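Local coordinates for isomerase (Escherichia coli, PDB 5VHU) that probably interconverts the ketose and aldose forms of a pentose 5-phosphate, as an arabinose-5-phosphate isomerase of the SIS family, and assembles as a homotetramer, at the interface of chains A and B. Numbering follows the deposited sequence. Chains: chain A/B, Isomerase.

Helix 3-25 of chain B supplies its whole side of all three contacts, apart from B:Met1, which precedes it. In contacts 1 and 2 it lies against the body of chain A: contact 1 on helix 156-175, contact 2 mainly on helix 32-41 and the loop before it. Their C-alpha centres are about 9 Å apart, with A:Ala171 shared. Contact 3, whose C-alpha centre is about 20 Å from that of contact 1 and 19 Å from that of contact 2, is where the two copies of helix 3-25 meet near the two-fold axis. Symmetry repeats contacts 1 and 2 with chains swapped, consistent with exchanged N-terminal arms.

Contact 1: the interface of chains A and B. Residues chain A 170-171, 174-175; chain B 1, 9, 13.
B:Phe13 lays one ring face on helix 156-175 of chain A, with A:Leu170 CB above the ring centre, 3.6 Å from the centroid, in a CH-pi contact. The leucine's branch end runs out past the CG-CD1 rim on the same side, A:Leu170 CD1 coming 3.8 Å from B:Phe13 CD1. Beside the CD2-CE2 side of the ring comes the helix backbone, A:Ala171 N standing 3.5 Å from B:Phe13 CE2. The carboxylate of A:Glu174 reaches the ring carbon para to the attachment, OE1 lying 3.4 Å from B:Phe13 CZ, and its plane stands 83° from that of the ring. This glutamate chain is extended, with CG opposite the backbone N (chi1 -178°), which places the carboxylate between the ring and B:Leu9, A:Glu174 OE2 lying 3.6 Å from B:Leu9 CD1. The two methyls of B:Leu9 divide their work: CD1 sits under the carboxylate, while CD2 packs 3.9 Å from A:Ala171 CB. At the outer end, A:Leu175 CD2 touches both B:Met1 SD and CE at 3.9 Å, the two side chains meeting nearly at right angles. B:Met1 is bent at its last torsion (chi3 -79°), turning its methyl along that leucine. B:Leu9 and B:Phe13 stand one turn apart on helix 3-25, as A:Leu170 and A:Glu174 do on helix 156-175, and the two helices position the first shell. The patch probably helps fasten the N-terminal helix of one subunit to its partner in the homotetramer.

Contact 2: the interface of chains A and B. Residues chain A 29-30, 32-33, 36, 171; chain B 6-7, 10.
This is an apolar helix-packing interface in which the start of helix 3-25 of chain B lies against helix 32-41 of chain A and the loop before it, probably helping to hold the exchanged N-terminal arm in the homotetramer. B:Ile10 is the central element, with 61 Å² hidden by chain A. Its CG1 branch lies opposite the carbonyl carbon (chi1 -66°) and points its terminal methyl at A:Ile36 and A:Phe32. B:Ile10 CD1 is 3.9 Å from both A:Ile36 CG1 and A:Phe32 CB; it meets the isoleucine tip to tip, whereas the phenylalanine side chain crosses it at a slant. Lower on the same branch, B:Ile10 CG1 rests 4.0 Å from A:Ala171 CB, linking the patch to helix 156-175. One turn earlier, B:Leu6 splits its methyls between two residues of helix 32-41. B:Leu6 CD1 is set on A:Ala33, 3.8 Å from its CA, and B:Leu6 CD2 meets A:Ile36 CG2 at 3.9 Å. A:Ile36 is therefore touched on separate branches, CG1 by the isoleucine and CG2 by the leucine. At the other margin B:Ile7 extends its CG1 branch (chi2 170°) toward the loop, placing B:Ile7 CD1 3.4 Å from the carbonyl oxygen A:Leu29 O.

Contact 3: the interface of chains A and B. Residues chain A 18, 21-22, 25; chain B 18, 21-22, 25.
A:Leu18 and B:Leu18 meet across the two-fold axis with their side chains at about a right angle, CD1 to CD1 at 3.7 Å. Each leucine has CG opposite its backbone N (chi1 -168°), which swings the branch across to the other copy of helix 3-25. Chain A hides 83 Å² of B:Leu18, against 10 to 24 Å² for B:Val21, B:Glu22 and B:Ile25, so the leucine pair forms the core of the patch. A:Leu18 runs antiparallel to the side chain of B:Val21, its CD1 lying 3.7 Å from the valine CG1. The other methyl, CD2, faces B:Ile25, one turn after B:Val21, 3.9 Å from its CD1, and these two side chains meet at a slant. B:Glu22 passes nearly perpendicular to A:Leu18 and covers it with its aliphatic stem, CG being 3.9 Å from A:Leu18 CD1. Symmetry gives B:Leu18 the same surroundings from A:Val21, A:Glu22 and A:Ile25. Beyond CG both glutamates are extended (chi2 -180°), which carries their carboxylates past the leucines to one side. There A:Glu22 OE2 and B:Glu22 OE2 are 4.5 Å apart, a proximity of like charges that may raise their pKa values. The contact joins the N-terminal helices where they run side by side, nearly antiparallel, and so helps tie the subunit pair together.

Contact 1: the interface of chains A and B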
loop_
_atom_site.group_PDB
_atom_site.type_symbol
_atom_site.label_atom_id
_atom_site.label_comp_id
_atom_site.label_asym_id
_atom_site.label_seq_id
_atom_site.Cartn_x
_atom_site.Cartn_y
_atom_site.Cartn_z
ATOM N N LEU A 170 9.588 21.363 -0.238
ATOM C CA LEU A 170 9.992 22.322 0.805
ATOM C C LEU A 170 10.002 23.750 0.264
ATOM O O LEU A 170 9.667 24.705 0.993
ATOM C CB LEU A 170 11.346 21.954 1.429
ATOM C CG LEU A 170 11.346 20.632 2.250
ATOM C CD1 LEU A 170 12.744 20.296 2.811
ATOM C CD2 LEU A 170 10.253 20.538 3.335
ATOM N N ALA A 171 10.356 23.917 -1.007
ATOM C CA ALA A 171 10.250 25.260 -1.616
ATOM C C ALA A 171 8.779 25.734 -1.689
ATOM O O ALA A 171 8.514 26.892 -1.343
ATOM C CB ALA A 171 10.889 25.299 -3.004
ATOM N N GLU A 174 7.741 26.710 1.918
ATOM C CA GLU A 174 8.283 28.004 2.300
ATOM C C GLU A 174 7.591 29.136 1.570
ATOM O O GLU A 174 7.206 30.144 2.187
ATOM C CB GLU A 174 9.816 28.035 2.103
ATOM C CG GLU A 174 10.503 29.333 2.530
ATOM C CD GLU A 174 12.025 29.187 2.660
ATOM O OE1 GLU A 174 12.507 28.162 3.178
ATOM O OE2 GLU A 174 12.737 30.126 2.307
ATOM N N LEU A 175 7.406 28.996 0.255
ATOM C CA LEU A 175 6.767 30.062 -0.535
ATOM C C LEU A 175 5.339 30.361 -0.092
ATOM O O LEU A 175 4.938 31.511 -0.122
ATOM C CB LEU A 175 6.852 29.779 -2.034
ATOM C CG LEU A 175 8.325 29.804 -2.550
ATOM C CD1 LEU A 175 8.434 29.065 -3.884
ATOM C CD2 LEU A 175 8.916 31.215 -2.695
ATOM N N MET B 1 9.208 35.692 -6.050
ATOM C CA MET B 1 10.626 35.317 -6.122
ATOM C C MET B 1 10.949 35.100 -7.596
ATOM O O MET B 1 10.207 34.373 -8.273
ATOM C CB MET B 1 10.819 34.039 -5.293
ATOM C CG MET B 1 12.255 33.683 -5.085
ATOM S SD MET B 1 12.493 32.335 -3.930
ATOM C CE MET B 1 12.310 33.139 -2.332
ATOM N N LEU B 9 16.773 28.371 -4.202
ATOM C CA LEU B 9 16.043 27.893 -3.018
ATOM C C LEU B 9 15.934 26.351 -3.091
ATOM O O LEU B 9 16.248 25.630 -2.132
ATOM C CB LEU B 9 14.671 28.570 -2.943
ATOM C CG LEU B 9 13.701 28.124 -1.857
ATOM C CD1 LEU B 9 14.235 28.390 -0.460
ATOM C CD2 LEU B 9 12.350 28.775 -2.065
ATOM N N PHE B 13 17.785 23.243 -0.454
ATOM C CA PHE B 13 17.220 22.091 0.255
ATOM C C PHE B 13 17.963 20.814 -0.184
ATOM O O PHE B 13 18.155 19.890 0.627
ATOM C CB PHE B 13 15.710 21.986 -0.000
ATOM C CG PHE B 13 14.925 23.116 0.600
ATOM C CD1 PHE B 13 14.933 23.327 1.973
ATOM C CD2 PHE B 13 14.177 23.944 -0.213
ATOM C CE1 PHE B 13 14.168 24.380 2.539
ATOM C CE2 PHE B 13 13.390 24.987 0.338
ATOM C CZ PHE B 13 13.427 25.208 1.719
#

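Contact 2: the interface of chains A and B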
loop_
_atom_site.group_PDB
_atom_site.type_symbol
_atom_site.label_atom_id
_atom_site.label_comp_id
_atom_site.label_asym_id
_atom_site.label_seq_id
_atom_site.Cartn_x
_atom_site.Cartn_y
_atom_site.Cartn_z
ATOM N N LEU A 29 18.937 23.153 -13.872
ATOM C CA LEU A 29 17.542 22.978 -13.391
ATOM C C LEU A 29 16.613 24.014 -14.036
ATOM O O LEU A 29 15.719 24.566 -13.380
ATOM C CB LEU A 29 17.476 23.074 -11.826
ATOM C CG LEU A 29 18.377 22.097 -11.058
ATOM C CD1 LEU A 29 18.090 22.233 -9.564
ATOM C CD2 LEU A 29 18.204 20.648 -11.547
ATOM N N SER A 30 16.796 24.292 -15.347
ATOM C CA SER A 30 16.066 25.443 -15.983
ATOM C C SER A 30 14.548 25.390 -15.851
ATOM O O SER A 30 13.913 26.415 -15.621
ATOM C CB SER A 30 16.379 25.546 -17.478
ATOM O OG SER A 30 17.751 25.721 -17.597
ATOM N N PHE A 32 12.716 24.147 -13.573
ATOM C CA PHE A 32 12.181 24.133 -12.201
ATOM C C PHE A 32 11.378 25.315 -11.758
ATOM O O PHE A 32 10.523 25.199 -10.860
ATOM C CB PHE A 32 13.265 23.798 -11.204
ATOM C CG PHE A 32 13.551 22.337 -11.151
ATOM C CD1 PHE A 32 14.170 21.690 -12.208
ATOM C CD2 PHE A 32 13.187 21.601 -10.040
ATOM C CE1 PHE A 32 14.496 20.345 -12.151
ATOM C CE2 PHE A 32 13.435 20.228 -10.003
ATOM C CZ PHE A 32 14.111 19.605 -11.045
ATOM N N ALA A 33 11.697 26.479 -12.332
ATOM C CA ALA A 33 10.964 27.668 -12.006
ATOM C C ALA A 33 9.533 27.509 -12.536
ATOM O O ALA A 33 8.549 27.832 -11.831
ATOM C CB ALA A 33 11.665 28.890 -12.609
ATOM N N ILE A 36 7.558 25.041 -10.369
ATOM C CA ILE A 36 7.025 25.659 -9.133
ATOM C C ILE A 36 5.746 26.430 -9.456
ATOM O O ILE A 36 4.743 26.329 -8.757
ATOM C CB ILE A 36 8.087 26.544 -8.421
ATOM C CG1 ILE A 36 9.210 25.666 -7.809
ATOM C CG2 ILE A 36 7.444 27.468 -7.357
ATOM C CD1 ILE A 36 8.786 24.863 -6.569
ATOM N N ALA A 171 10.356 23.917 -1.007
ATOM C CA ALA A 171 10.250 25.260 -1.616
ATOM C C ALA A 171 8.779 25.734 -1.689
ATOM O O ALA A 171 8.514 26.892 -1.343
ATOM C CB ALA A 171 10.889 25.299 -3.004
ATOM N N LEU B 6 14.367 31.211 -7.087
ATOM C CA LEU B 6 13.602 29.933 -6.923
ATOM C C LEU B 6 14.551 28.758 -7.092
ATOM O O LEU B 6 14.528 27.809 -6.268
ATOM C CB LEU B 6 12.454 29.724 -7.936
ATOM C CG LEU B 6 11.072 30.418 -7.919
ATOM C CD1 LEU B 6 10.259 30.041 -9.172
ATOM C CD2 LEU B 6 10.254 30.134 -6.650
ATOM N N ILE B 7 15.370 28.804 -8.158
ATOM C CA ILE B 7 16.373 27.709 -8.397
ATOM C C ILE B 7 17.347 27.558 -7.230
ATOM O O ILE B 7 17.641 26.409 -6.788
ATOM C CB ILE B 7 17.033 27.791 -9.819
ATOM C CG1 ILE B 7 15.962 27.490 -10.895
ATOM C CG2 ILE B 7 18.243 26.857 -9.953
ATOM C CD1 ILE B 7 16.396 27.774 -12.341
ATOM N N ILE B 10 15.544 25.847 -4.263
ATOM C CA ILE B 10 15.518 24.387 -4.491
ATOM C C ILE B 10 16.892 23.742 -4.230
ATOM O O ILE B 10 16.985 22.766 -3.513
ATOM C CB ILE B 10 14.961 24.079 -5.906
ATOM C CG1 ILE B 10 13.482 24.498 -5.966
ATOM C CG2 ILE B 10 15.215 22.632 -6.314
ATOM C CD1 ILE B 10 12.950 24.702 -7.393
#

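Contact 3: the interface of chains A and B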
loop_
_atom_site.group_PDB
_atom_site.type_symbol
_atom_site.label_atom_id
_atom_site.label_comp_id
_atom_site.label_asym_id
_atom_site.label_seq_id
_atom_site.Cartn_x
_atom_site.Cartn_y
_atom_site.Cartn_z
ATOM N N LEU A 18 25.684 9.542 -3.779
ATOM C CA LEU A 18 26.080 10.937 -3.487
ATOM C C LEU A 18 26.488 11.665 -4.786
ATOM O O LEU A 18 26.063 12.789 -5.047
ATOM C CB LEU A 18 27.287 10.955 -2.535
ATOM C CG LEU A 18 27.685 12.296 -1.877
ATOM C CD1 LEU A 18 26.667 12.581 -0.778
ATOM C CD2 LEU A 18 29.079 12.227 -1.260
ATOM N N VAL A 21 23.551 12.640 -6.970
ATOM C CA VAL A 21 22.854 13.802 -6.413
ATOM C C VAL A 21 23.643 15.090 -6.714
ATOM O O VAL A 21 23.053 16.082 -7.216
ATOM C CB VAL A 21 22.535 13.650 -4.916
ATOM C CG1 VAL A 21 21.852 14.907 -4.380
ATOM C CG2 VAL A 21 21.580 12.452 -4.681
ATOM N N GLU A 22 24.957 15.058 -6.464
ATOM C CA GLU A 22 25.841 16.200 -6.813
ATOM C C GLU A 22 25.691 16.659 -8.275
ATOM O O GLU A 22 25.677 17.883 -8.510
ATOM C CB GLU A 22 27.321 15.871 -6.627
ATOM C CG GLU A 22 27.826 15.796 -5.199
ATOM C CD GLU A 22 29.346 15.457 -5.132
ATOM O OE1 GLU A 22 29.981 15.100 -6.153
ATOM O OE2 GLU A 22 29.933 15.527 -4.035
ATOM N N ILE A 25 22.516 18.751 -8.552
ATOM C CA ILE A 25 22.679 20.067 -7.879
ATOM C C ILE A 25 23.582 20.988 -8.749
ATOM O O ILE A 25 23.378 22.182 -8.780
ATOM C CB ILE A 25 23.288 19.924 -6.470
ATOM C CG1 ILE A 25 22.311 19.181 -5.549
ATOM C CG2 ILE A 25 23.568 21.283 -5.834
ATOM C CD1 ILE A 25 22.893 18.877 -4.165
ATOM N N LEU B 18 22.231 16.438 0.747
ATOM C CA LEU B 18 23.582 15.991 0.344
ATOM C C LEU B 18 24.538 16.002 1.557
ATOM O O LEU B 18 25.272 15.045 1.798
ATOM C CB LEU B 18 24.157 16.939 -0.721
ATOM C CG LEU B 18 25.429 16.503 -1.484
ATOM C CD1 LEU B 18 25.009 15.439 -2.492
ATOM C CD2 LEU B 18 26.065 17.674 -2.229
ATOM N N VAL B 21 23.977 13.130 3.962
ATOM C CA VAL B 21 24.517 11.884 3.416
ATOM C C VAL B 21 26.048 11.854 3.569
ATOM O O VAL B 21 26.607 10.845 4.074
ATOM C CB VAL B 21 24.071 11.621 1.966
ATOM C CG1 VAL B 21 24.700 10.334 1.434
ATOM C CG2 VAL B 21 22.531 11.466 1.890
ATOM N N GLU B 22 26.708 12.956 3.194
ATOM C CA GLU B 22 28.174 13.088 3.395
ATOM C C GLU B 22 28.619 12.789 4.838
ATOM O O GLU B 22 29.657 12.120 5.008
ATOM C CB GLU B 22 28.682 14.494 3.083
ATOM C CG GLU B 22 28.752 14.883 1.619
ATOM C CD GLU B 22 29.285 16.334 1.422
ATOM O OE1 GLU B 22 29.429 17.114 2.394
ATOM O OE2 GLU B 22 29.554 16.728 0.270
ATOM N N ILE B 25 28.677 9.007 5.312
ATOM C CA ILE B 25 29.799 8.387 4.558
ATOM C C ILE B 25 31.141 8.684 5.286
ATOM O O ILE B 25 32.031 7.863 5.273
ATOM C CB ILE B 25 29.871 8.900 3.106
ATOM C CG1 ILE B 25 28.632 8.442 2.325
ATOM C CG2 ILE B 25 31.096 8.357 2.375
ATOM C CD1 ILE B 25 28.558 9.021 0.909
#